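Local coordinates for protein ATP synthase subunit s, mitochondrial (Bos taurus, PDB 3E3Z) that takes part in regulating mitochondrial ATP synthase, is needed for its proton conduction and helps ATP synthesis by blocking a proton leak, at residues V9-D14 and S71-I76; D67-C72 and R91-H96; V21-A26 and P57-K62. The protein carries 1 engineered substitution. All coordinates share one frame; numbering follows the deposited sequence.

Contact 1. Residues V9-D14 and S71-I76; sequences VFNKVD and SCIMSI. With PA0 (Phenylarsine oxide), chain D.
N11 carries its CG anti to the carbonyl carbon and beside the backbone N (chi1 -81°), which sends its amide toward the backbone of C72, I73 and M74. C72 holds SG between its backbone N and carbonyl carbon (chi1 66°), and this turns the sulfur toward F10. The contact joins the end of helix 2-11, in the N-terminal domain, to the loop that follows strand 63-69 in LRR 2. Its cysteine sulfur-aromatic pair is oblique, with C72 SG 5.3 Å from the centroid of the F10 ring. The nearest ring atom, F10 CD1, is 4.3 Å from C72 SG. Phenylarsine oxide sits beside both residues. Its C2 lies over one face of the F10 ring, offset toward the rim, and 3.7 Å from F10 CG.

The N11 amide is buried, and it is probably turned over in the model. With its two ends exchanged it may hydrogen-bond to this loop. The carbonyl O of C72 accepts a hydrogen bond from N7 ND2. The side chains of N11 and M74 cross at about a right angle, with N11 CG 4.1 Å from M74 CG. Farther along, V13 CG2 rests 3.9 Å from I76 O. One water closes this end of the contact: it accepts from V13 N at 2.8 Å and donates to I76 O at 3.0 Å.

Contact 2. Residues D67-C72 and R91-H96; sequences DATDSC and RLCKCH. With MG (magnesium ion), chain B; PA0 (Phenylarsine oxide), chain D.
D70 and H96 meet through a water that lies in the plane of the H96 ring, at its edge. This water donates to D70 OD1 and also bonds H96 NE2. One face of the same ring has K94 O 3.7 Å above its plane, offset toward the rim. The D67 carboxylate is met on its syn side by T69 OG1, which donates to D67 OD1 at 2.7 Å. T69 OG1 also touches C93 CB, at 3.6 Å.

D70 OD2 makes a salt bridge to K94 NZ at 3.4 Å, and a second water joins the same two atoms. The K94 chain bends at chi3 (-71°), which brings CE and NZ to that carboxylate. On the face of the sheet that carries A68 and L92, A68 CB packs against L92 CD2. A68 CB also lies 3.9 Å from C95 SG.

The backbones run parallel in register. A68 N donates to R91 O, C93 N to A68 O at 2.8 Å, and D70 N to C93 O. T69 O binds the magnesium ion at 2.3 Å, with three waters and G35 O. These are neighbouring parallel strands of a leucine-rich repeat sheet, with the magnesium ion held at T69 of strand 63-69.

Contact 3. Residues V21-A26 and P57-K62; sequences VGPDRA and PLDKYK
D24 places its CG anti to the carbonyl carbon and beside the backbone N (chi1 -72°), and this lays the carboxylate against the backbone of Y61 and K62. D24 CB comes within 3.3 Å of Y61 O. D24 OD1 lies 3.4 Å from K62 CA and accepts a hydrogen bond from I63 N, just beyond the segment. D24 OD2 rests on the K62 side chain, 3.6 Å from CD.

The side chains of D24 and K62 cross at about a right angle. K62 bends at chi2 (-59°), and the rest of its chain runs extended back to D59. Its NZ donates to D59 O at 2.6 Å and makes a salt bridge to D59 OD2 at 3.2 Å. The ammonium group therefore staples its own loop. D24 OD2 is 4.3 Å from K62 NZ, beyond a salt bridge. The D24 and D59 carboxylates come close here too, their planes 45° apart, with D24 OD2 4.1 Å from D59 OD1.

L58 and D59 form the corner of a type II turn from P57 to K60. L58 CD2 reaches V21 CA at 3.9 Å. One water joins V21 O to D59 N. Another bonds V21 O and R25 N; its approach to D59 OD1 is unusually short, so that leg is doubtful. G22 sits at the N-cap of helix 23-33, where a side chain would collide with D59.

An alanine in place of D24 would probably leave I63 N without its acceptor and open a gap beside the K62 methylenes.

No direct hydrogen bond crosses between the segments. The junction of helices 15-21 and 23-33 is joined to the LRR 1 loop by water and packing, and D24 adds a direct bond to I63 just beyond. The nearby K62 charge probably eases the meeting of the two carboxylates.

Contact 1 and contact 2 are neighbours, with centres 13 Å apart. They share S71 and C72, and I73 CD1 of contact 1 packs on A68 CB of contact 2 at 3.6 Å. Contact 3 lies about 18 Å from contact 1 and about 23 Å from contact 2, centre to centre, and touches neither. Along the chain it is nested inside the loop closed by contact 1, and it closes before contact 2 opens. Contacts 1 and 3 both join the N-terminal domain to leucine-rich repeats, LRR 2 and LRR 1 in turn. Contact 2 joins strands 63-69 and 89-93 of the repeat sheet and the turns after them. The N-terminal domain is thus fastened to the start of the repeat array at two separate places.

Contact 1. Residues V9-D14 and S71-I76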
loop_
_atom_site.group_PDB
_atom_site.type_symbol
_atom_site.label_atom_id
_atom_site.label_comp_id
_atom_site.label_asym_id
_atom_site.label_seq_id
_atom_site.Cartn_x
_atom_site.Cartn_y
_atom_site.Cartn_z
ATOM N N VAL A 9 12.312 -0.897 -13.002
ATOM C CA VAL A 9 11.439 -1.195 -14.113
ATOM C C VAL A 9 10.237 -2.068 -13.688
ATOM O O VAL A 9 9.168 -2.007 -14.277
ATOM C CB VAL A 9 12.238 -1.773 -15.315
ATOM C CG1 VAL A 9 12.470 -3.266 -15.208
ATOM C CG2 VAL A 9 11.527 -1.406 -16.516
ATOM N N PHE A 10 10.425 -2.839 -12.623
ATOM C CA PHE A 10 9.312 -3.594 -12.003
ATOM C C PHE A 10 8.266 -2.620 -11.471
ATOM O O PHE A 10 7.072 -2.921 -11.483
ATOM C CB PHE A 10 9.795 -4.573 -10.926
ATOM C CG PHE A 10 10.013 -5.978 -11.439
ATOM C CD1 PHE A 10 9.264 -7.044 -10.974
ATOM C CD2 PHE A 10 10.962 -6.236 -12.407
ATOM C CE1 PHE A 10 9.456 -8.319 -11.439
ATOM C CE2 PHE A 10 11.137 -7.509 -12.887
ATOM C CZ PHE A 10 10.393 -8.555 -12.397
ATOM N N ASN A 11 8.738 -1.450 -11.055
ATOM C CA ASN A 11 7.899 -0.469 -10.359
ATOM C C ASN A 11 7.344 0.599 -11.277
ATOM O O ASN A 11 6.290 1.188 -11.026
ATOM C CB ASN A 11 8.639 0.150 -9.162
ATOM C CG ASN A 11 8.605 -0.734 -7.969
ATOM O OD1 ASN A 11 9.600 -1.435 -7.644
ATOM N ND2 ASN A 11 7.447 -0.777 -7.331
ATOM N N LYS A 12 8.062 0.905 -12.352
ATOM C CA LYS A 12 7.690 2.059 -13.190
ATOM C C LYS A 12 6.305 1.932 -13.811
ATOM O O LYS A 12 5.949 0.876 -14.299
ATOM C CB LYS A 12 8.719 2.236 -14.330
ATOM C CG LYS A 12 8.552 3.504 -15.115
ATOM C CD LYS A 12 9.611 3.601 -16.205
ATOM C CE LYS A 12 9.347 4.758 -17.120
ATOM N NZ LYS A 12 9.331 6.010 -16.352
ATOM N N VAL A 13 5.540 3.011 -13.751
ATOM C CA VAL A 13 4.185 3.054 -14.342
ATOM C C VAL A 13 4.267 3.134 -15.846
ATOM O O VAL A 13 5.034 3.930 -16.385
ATOM C CB VAL A 13 3.381 4.246 -13.818
ATOM C CG1 VAL A 13 2.021 4.328 -14.492
ATOM C CG2 VAL A 13 3.196 4.139 -12.289
ATOM N N ASP A 14 3.493 2.289 -16.506
ATOM C CA ASP A 14 3.271 2.406 -17.949
ATOM C C ASP A 14 1.900 2.969 -18.164
ATOM O O ASP A 14 0.889 2.278 -17.988
ATOM C CB ASP A 14 3.380 1.061 -18.616
ATOM C CG ASP A 14 3.320 1.140 -20.140
ATOM O OD1 ASP A 14 4.030 0.349 -20.801
ATOM O OD2 ASP A 14 2.593 1.999 -20.651
ATOM N N SER A 71 7.668 -8.289 -0.847
ATOM C CA SER A 71 7.428 -7.627 -2.118
ATOM C C SER A 71 8.473 -6.545 -2.404
ATOM O O SER A 71 9.037 -5.948 -1.492
ATOM C CB SER A 71 6.043 -6.974 -2.080
ATOM O OG SER A 71 5.770 -6.181 -3.196
ATOM N N CYS A 72 8.725 -6.332 -3.685
ATOM C CA CYS A 72 9.694 -5.301 -4.129
ATOM C C CYS A 72 9.101 -3.981 -4.532
ATOM O O CYS A 72 9.775 -3.154 -5.147
ATOM C CB CYS A 72 10.584 -5.805 -5.268
ATOM S SG CYS A 72 9.743 -6.136 -6.766
ATOM N N ILE A 73 7.862 -3.733 -4.131
ATOM C CA ILE A 73 7.251 -2.432 -4.399
ATOM C C ILE A 73 8.013 -1.311 -3.704
ATOM O O ILE A 73 8.517 -1.443 -2.580
ATOM C CB ILE A 73 5.728 -2.378 -4.098
ATOM C CG1 ILE A 73 5.428 -2.660 -2.629
ATOM C CG2 ILE A 73 4.953 -3.344 -5.005
ATOM C CD1 ILE A 73 3.953 -2.526 -2.277
ATOM N N MET A 74 8.113 -0.182 -4.406
ATOM C CA MET A 74 8.698 0.989 -3.789
ATOM C C MET A 74 8.435 2.252 -4.589
ATOM O O MET A 74 8.210 2.202 -5.784
ATOM C CB MET A 74 10.205 0.774 -3.636
ATOM C CG MET A 74 10.933 0.778 -4.914
ATOM S SD MET A 74 12.746 0.744 -4.764
ATOM C CE MET A 74 13.084 1.803 -3.469
ATOM N N SER A 75 8.477 3.358 -3.857
ATOM C CA SER A 75 8.512 4.744 -4.377
ATOM C C SER A 75 7.569 4.961 -5.538
ATOM O O SER A 75 6.359 4.908 -5.365
ATOM C CB SER A 75 9.938 5.223 -4.703
ATOM O OG SER A 75 10.555 4.513 -5.772
ATOM N N ILE A 76 8.105 5.277 -6.709
ATOM C CA ILE A 76 7.218 5.670 -7.819
ATOM C C ILE A 76 6.313 4.552 -8.351
ATOM O O ILE A 76 5.359 4.825 -9.082
ATOM C CB ILE A 76 7.949 6.401 -8.965
ATOM C CG1 ILE A 76 9.052 5.556 -9.550
ATOM C CG2 ILE A 76 8.489 7.738 -8.418
ATOM C CD1 ILE A 76 9.517 6.070 -10.954
HETATM AS AS7 PA0 D . 10.604 -8.150 -7.493
HETATM C C1 PA0 D . 11.887 -7.685 -7.633
HETATM C C2 PA0 D . 12.301 -7.063 -8.804
HETATM C C3 PA0 D . 13.598 -6.587 -8.923
HETATM C C4 PA0 D . 14.509 -6.718 -7.878
HETATM C C5 PA0 D . 14.111 -7.344 -6.699
HETATM C C6 PA0 D . 12.809 -7.824 -6.588
HETATM O O HOH W 1 6.263 5.024 -11.937
#

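Contact 2. Residues D67-C72 and R91-H96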
loop_
_atom_site.group_PDB
_atom_site.type_symbol
_atom_site.label_atom_id
_atom_site.label_comp_id
_atom_site.label_asym_id
_atom_site.label_seq_id
_atom_site.Cartn_x
_atom_site.Cartn_y
_atom_site.Cartn_z
ATOM N N ASP A 67 -2.222 -7.017 -0.177
ATOM C CA ASP A 67 -1.281 -7.649 0.764
ATOM C C ASP A 67 0.060 -7.847 0.099
ATOM O O ASP A 67 0.231 -8.735 -0.748
ATOM C CB ASP A 67 -1.841 -8.985 1.257
ATOM C CG ASP A 67 -0.918 -9.721 2.203
ATOM O OD1 ASP A 67 0.169 -9.207 2.541
ATOM O OD2 ASP A 67 -1.326 -10.829 2.692
ATOM N N ALA A 68 0.955 -6.925 0.412
ATOM C CA ALA A 68 2.315 -6.903 -0.135
ATOM C C ALA A 68 3.245 -7.418 0.910
ATOM O O ALA A 68 3.698 -6.677 1.829
ATOM C CB ALA A 68 2.715 -5.451 -0.578
ATOM N N THR A 69 3.516 -8.712 0.813
ATOM C CA THR A 69 4.409 -9.373 1.754
ATOM C C THR A 69 5.598 -9.907 0.958
ATOM O O THR A 69 5.418 -10.573 -0.065
ATOM C CB THR A 69 3.685 -10.523 2.493
ATOM O OG1 THR A 69 2.636 -10.015 3.332
ATOM C CG2 THR A 69 4.643 -11.313 3.333
ATOM N N ASP A 70 6.804 -9.595 1.409
ATOM C CA ASP A 70 8.015 -10.055 0.721
ATOM C C ASP A 70 7.984 -9.581 -0.723
ATOM O O ASP A 70 8.207 -10.331 -1.697
ATOM C CB ASP A 70 8.161 -11.573 0.845
ATOM C CG ASP A 70 8.737 -11.993 2.162
ATOM O OD1 ASP A 70 9.767 -11.421 2.574
ATOM O OD2 ASP A 70 8.174 -12.893 2.797
ATOM N N SER A 71 7.668 -8.289 -0.847
ATOM C CA SER A 71 7.428 -7.627 -2.118
ATOM C C SER A 71 8.473 -6.545 -2.404
ATOM O O SER A 71 9.037 -5.948 -1.492
ATOM C CB SER A 71 6.043 -6.974 -2.080
ATOM O OG SER A 71 5.770 -6.181 -3.196
ATOM N N CYS A 72 8.725 -6.332 -3.685
ATOM C CA CYS A 72 9.694 -5.301 -4.129
ATOM C C CYS A 72 9.101 -3.981 -4.532
ATOM O O CYS A 72 9.775 -3.154 -5.147
ATOM C CB CYS A 72 10.584 -5.805 -5.268
ATOM S SG CYS A 72 9.743 -6.136 -6.766
ATOM N N ARG A 91 -1.894 -4.104 3.547
ATOM C CA ARG A 91 -0.825 -4.642 4.397
ATOM C C ARG A 91 0.485 -4.542 3.652
ATOM O O ARG A 91 0.608 -4.959 2.500
ATOM C CB ARG A 91 -1.058 -6.102 4.823
ATOM C CG ARG A 91 0.182 -6.763 5.432
ATOM C CD ARG A 91 -0.024 -8.199 5.934
ATOM N NE ARG A 91 -0.677 -8.232 7.243
ATOM C CZ ARG A 91 -0.459 -9.142 8.179
ATOM N NH1 ARG A 91 0.454 -10.083 7.972
ATOM N NH2 ARG A 91 -1.140 -9.080 9.339
ATOM N N LEU A 92 1.452 -3.959 4.346
ATOM C CA LEU A 92 2.856 -3.922 3.901
ATOM C C LEU A 92 3.665 -4.694 4.930
ATOM O O LEU A 92 3.775 -4.304 6.110
ATOM C CB LEU A 92 3.373 -2.482 3.814
ATOM C CG LEU A 92 2.539 -1.568 2.948
ATOM C CD1 LEU A 92 3.062 -0.129 3.030
ATOM C CD2 LEU A 92 2.534 -2.069 1.501
ATOM N N CYS A 93 4.203 -5.818 4.490
ATOM C CA CYS A 93 4.925 -6.707 5.383
ATOM C C CYS A 93 6.216 -7.251 4.728
ATOM O O CYS A 93 6.210 -7.770 3.644
ATOM C CB CYS A 93 4.019 -7.822 5.842
ATOM S SG CYS A 93 4.819 -9.169 6.823
ATOM N N LYS A 94 7.336 -7.049 5.396
ATOM C CA LYS A 94 8.617 -7.487 4.831
ATOM C C LYS A 94 8.791 -6.932 3.422
ATOM O O LYS A 94 9.157 -7.619 2.487
ATOM C CB LYS A 94 8.736 -9.017 4.870
ATOM C CG LYS A 94 8.794 -9.573 6.261
ATOM C CD LYS A 94 8.866 -11.101 6.270
ATOM C CE LYS A 94 7.566 -11.765 5.850
ATOM N NZ LYS A 94 7.551 -13.239 6.139
ATOM N N CYS A 95 8.493 -5.636 3.315
ATOM C CA CYS A 95 8.750 -4.832 2.113
ATOM C C CYS A 95 10.034 -4.033 2.343
ATOM O O CYS A 95 10.022 -2.958 2.893
ATOM C CB CYS A 95 7.575 -3.901 1.803
ATOM S SG CYS A 95 6.074 -4.811 1.275
ATOM N N HIS A 96 11.136 -4.611 1.891
ATOM C CA HIS A 96 12.458 -4.156 2.306
ATOM C C HIS A 96 12.871 -2.898 1.594
ATOM O O HIS A 96 13.791 -2.219 2.037
ATOM C CB HIS A 96 13.473 -5.278 2.114
ATOM C CG HIS A 96 13.141 -6.492 2.929
ATOM N ND1 HIS A 96 12.837 -6.410 4.271
ATOM C CD2 HIS A 96 12.973 -7.785 2.580
ATOM C CE1 HIS A 96 12.528 -7.613 4.720
ATOM N NE2 HIS A 96 12.615 -8.466 3.718
HETATM MG MG MG B . 4.273 -11.887 -1.592
HETATM AS AS7 PA0 D . 10.604 -8.150 -7.493
HETATM C C1 PA0 D . 11.887 -7.685 -7.633
HETATM C C2 PA0 D . 12.301 -7.063 -8.804
HETATM C C3 PA0 D . 13.598 -6.587 -8.923
HETATM C C4 PA0 D . 14.509 -6.718 -7.878
HETATM C C5 PA0 D . 14.111 -7.344 -6.699
HETATM C C6 PA0 D . 12.809 -7.824 -6.588
HETATM O O HOH W 2 11.946 -11.292 4.130
HETATM O O HOH W 3 9.366 -14.378 4.617
HETATM O O HOH W 4 6.534 -12.585 -2.194
HETATM O O HOH W 5 11.039 -7.049 0.135
HETATM O O HOH W 6 4.171 -13.591 0.106
HETATM O O HOH W 7 3.383 -13.440 -3.232
#

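Contact 3. Residues V21-A26 and P57-K62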
loop_
_atom_site.group_PDB
_atom_site.type_symbol
_atom_site.label_atom_id
_atom_site.label_comp_id
_atom_site.label_asym_id
_atom_site.label_seq_id
_atom_site.Cartn_x
_atom_site.Cartn_y
_atom_site.Cartn_z
ATOM N N VAL A 21 -6.202 -0.671 -20.059
ATOM C CA VAL A 21 -6.927 -1.658 -19.244
ATOM C C VAL A 21 -7.498 -1.099 -17.945
ATOM O O VAL A 21 -8.196 -1.803 -17.203
ATOM C CB VAL A 21 -6.067 -2.910 -18.894
ATOM C CG1 VAL A 21 -5.687 -3.689 -20.134
ATOM C CG2 VAL A 21 -4.820 -2.527 -18.086
ATOM N N GLY A 22 -7.221 0.171 -17.695
ATOM C CA GLY A 22 -7.715 0.856 -16.518
ATOM C C GLY A 22 -6.772 0.743 -15.326
ATOM O O GLY A 22 -5.922 -0.147 -15.284
ATOM N N PRO A 23 -6.929 1.635 -14.350
ATOM C CA PRO A 23 -6.034 1.689 -13.204
ATOM C C PRO A 23 -6.014 0.409 -12.368
ATOM O O PRO A 23 -4.947 -0.056 -11.953
ATOM C CB PRO A 23 -6.590 2.844 -12.391
ATOM C CG PRO A 23 -7.238 3.709 -13.381
ATOM C CD PRO A 23 -7.815 2.808 -14.409
ATOM N N ASP A 24 -7.172 -0.199 -12.134
ATOM C CA ASP A 24 -7.198 -1.362 -11.206
ATOM C C ASP A 24 -6.444 -2.537 -11.783
ATOM O O ASP A 24 -5.711 -3.219 -11.098
ATOM C CB ASP A 24 -8.623 -1.765 -10.814
ATOM C CG ASP A 24 -9.257 -0.785 -9.873
ATOM O OD1 ASP A 24 -9.251 -1.033 -8.647
ATOM O OD2 ASP A 24 -9.773 0.229 -10.379
ATOM N N ARG A 25 -6.647 -2.788 -13.070
ATOM C CA ARG A 25 -5.909 -3.843 -13.723
ATOM C C ARG A 25 -4.416 -3.534 -13.805
ATOM O O ARG A 25 -3.582 -4.390 -13.528
ATOM C CB ARG A 25 -6.478 -4.118 -15.107
ATOM C CG ARG A 25 -5.715 -5.098 -15.878
ATOM C CD ARG A 25 -5.536 -6.372 -15.136
ATOM N NE ARG A 25 -5.041 -7.431 -16.010
ATOM C CZ ARG A 25 -5.572 -8.638 -16.053
ATOM N NH1 ARG A 25 -6.599 -8.914 -15.262
ATOM N NH2 ARG A 25 -5.077 -9.563 -16.876
ATOM N N ALA A 26 -4.077 -2.318 -14.202
ATOM C CA ALA A 26 -2.647 -1.954 -14.294
ATOM C C ALA A 26 -1.975 -2.088 -12.943
ATOM O O ALA A 26 -0.854 -2.593 -12.842
ATOM C CB ALA A 26 -2.448 -0.528 -14.878
ATOM N N PRO A 57 -14.233 -8.597 -18.043
ATOM C CA PRO A 57 -14.747 -7.345 -18.564
ATOM C C PRO A 57 -13.807 -6.198 -18.219
ATOM O O PRO A 57 -13.245 -6.146 -17.115
ATOM C CB PRO A 57 -16.100 -7.176 -17.845
ATOM C CG PRO A 57 -16.382 -8.501 -17.188
ATOM C CD PRO A 57 -15.047 -9.109 -16.928
ATOM N N LEU A 58 -13.658 -5.311 -19.200
ATOM C CA LEU A 58 -12.796 -4.116 -19.089
ATOM C C LEU A 58 -13.113 -3.268 -17.856
ATOM O O LEU A 58 -14.182 -2.664 -17.741
ATOM C CB LEU A 58 -12.836 -3.264 -20.367
ATOM C CG LEU A 58 -11.545 -3.441 -21.184
ATOM C CD1 LEU A 58 -11.754 -3.199 -22.692
ATOM C CD2 LEU A 58 -10.455 -2.522 -20.633
ATOM N N ASP A 59 -12.159 -3.265 -16.936
ATOM C CA ASP A 59 -12.184 -2.399 -15.761
ATOM C C ASP A 59 -13.315 -2.739 -14.809
ATOM O O ASP A 59 -13.760 -1.883 -14.042
ATOM C CB ASP A 59 -12.302 -0.930 -16.194
ATOM C CG ASP A 59 -11.743 0.050 -15.148
ATOM O OD1 ASP A 59 -10.878 -0.346 -14.334
ATOM O OD2 ASP A 59 -12.163 1.230 -15.153
ATOM N N LYS A 60 -13.775 -3.987 -14.839
ATOM C CA LYS A 60 -14.872 -4.400 -13.939
ATOM C C LYS A 60 -14.394 -4.661 -12.502
ATOM O O LYS A 60 -15.039 -4.293 -11.526
ATOM C CB LYS A 60 -15.533 -5.680 -14.437
ATOM C CG LYS A 60 -16.500 -6.267 -13.407
ATOM C CD LYS A 60 -16.402 -7.796 -13.300
ATOM C CE LYS A 60 -17.587 -8.419 -12.590
ATOM N NZ LYS A 60 -18.881 -8.048 -13.213
ATOM N N TYR A 61 -13.249 -5.306 -12.405
ATOM C CA TYR A 61 -12.671 -5.705 -11.103
ATOM C C TYR A 61 -11.940 -4.547 -10.443
ATOM O O TYR A 61 -11.079 -3.910 -11.041
ATOM C CB TYR A 61 -11.752 -6.897 -11.282
ATOM C CG TYR A 61 -12.548 -8.101 -11.732
ATOM C CD1 TYR A 61 -13.477 -8.666 -10.880
ATOM C CD2 TYR A 61 -12.412 -8.613 -13.014
ATOM C CE1 TYR A 61 -14.232 -9.759 -11.266
ATOM C CE2 TYR A 61 -13.168 -9.719 -13.420
ATOM C CZ TYR A 61 -14.077 -10.269 -12.535
ATOM O OH TYR A 61 -14.859 -11.352 -12.910
ATOM N N LYS A 62 -12.333 -4.289 -9.194
ATOM C CA LYS A 62 -11.835 -3.161 -8.403
ATOM C C LYS A 62 -11.136 -3.653 -7.149
ATOM O O LYS A 62 -11.694 -4.410 -6.359
ATOM C CB LYS A 62 -12.976 -2.221 -7.990
ATOM C CG LYS A 62 -13.882 -1.783 -9.134
ATOM C CD LYS A 62 -13.178 -1.059 -10.269
ATOM C CE LYS A 62 -14.206 -0.595 -11.323
ATOM N NZ LYS A 62 -13.564 0.107 -12.454
HETATM O O HOH W 8 -8.973 -1.841 -14.506
HETATM O O HOH W 9 -9.478 -4.230 -17.258
#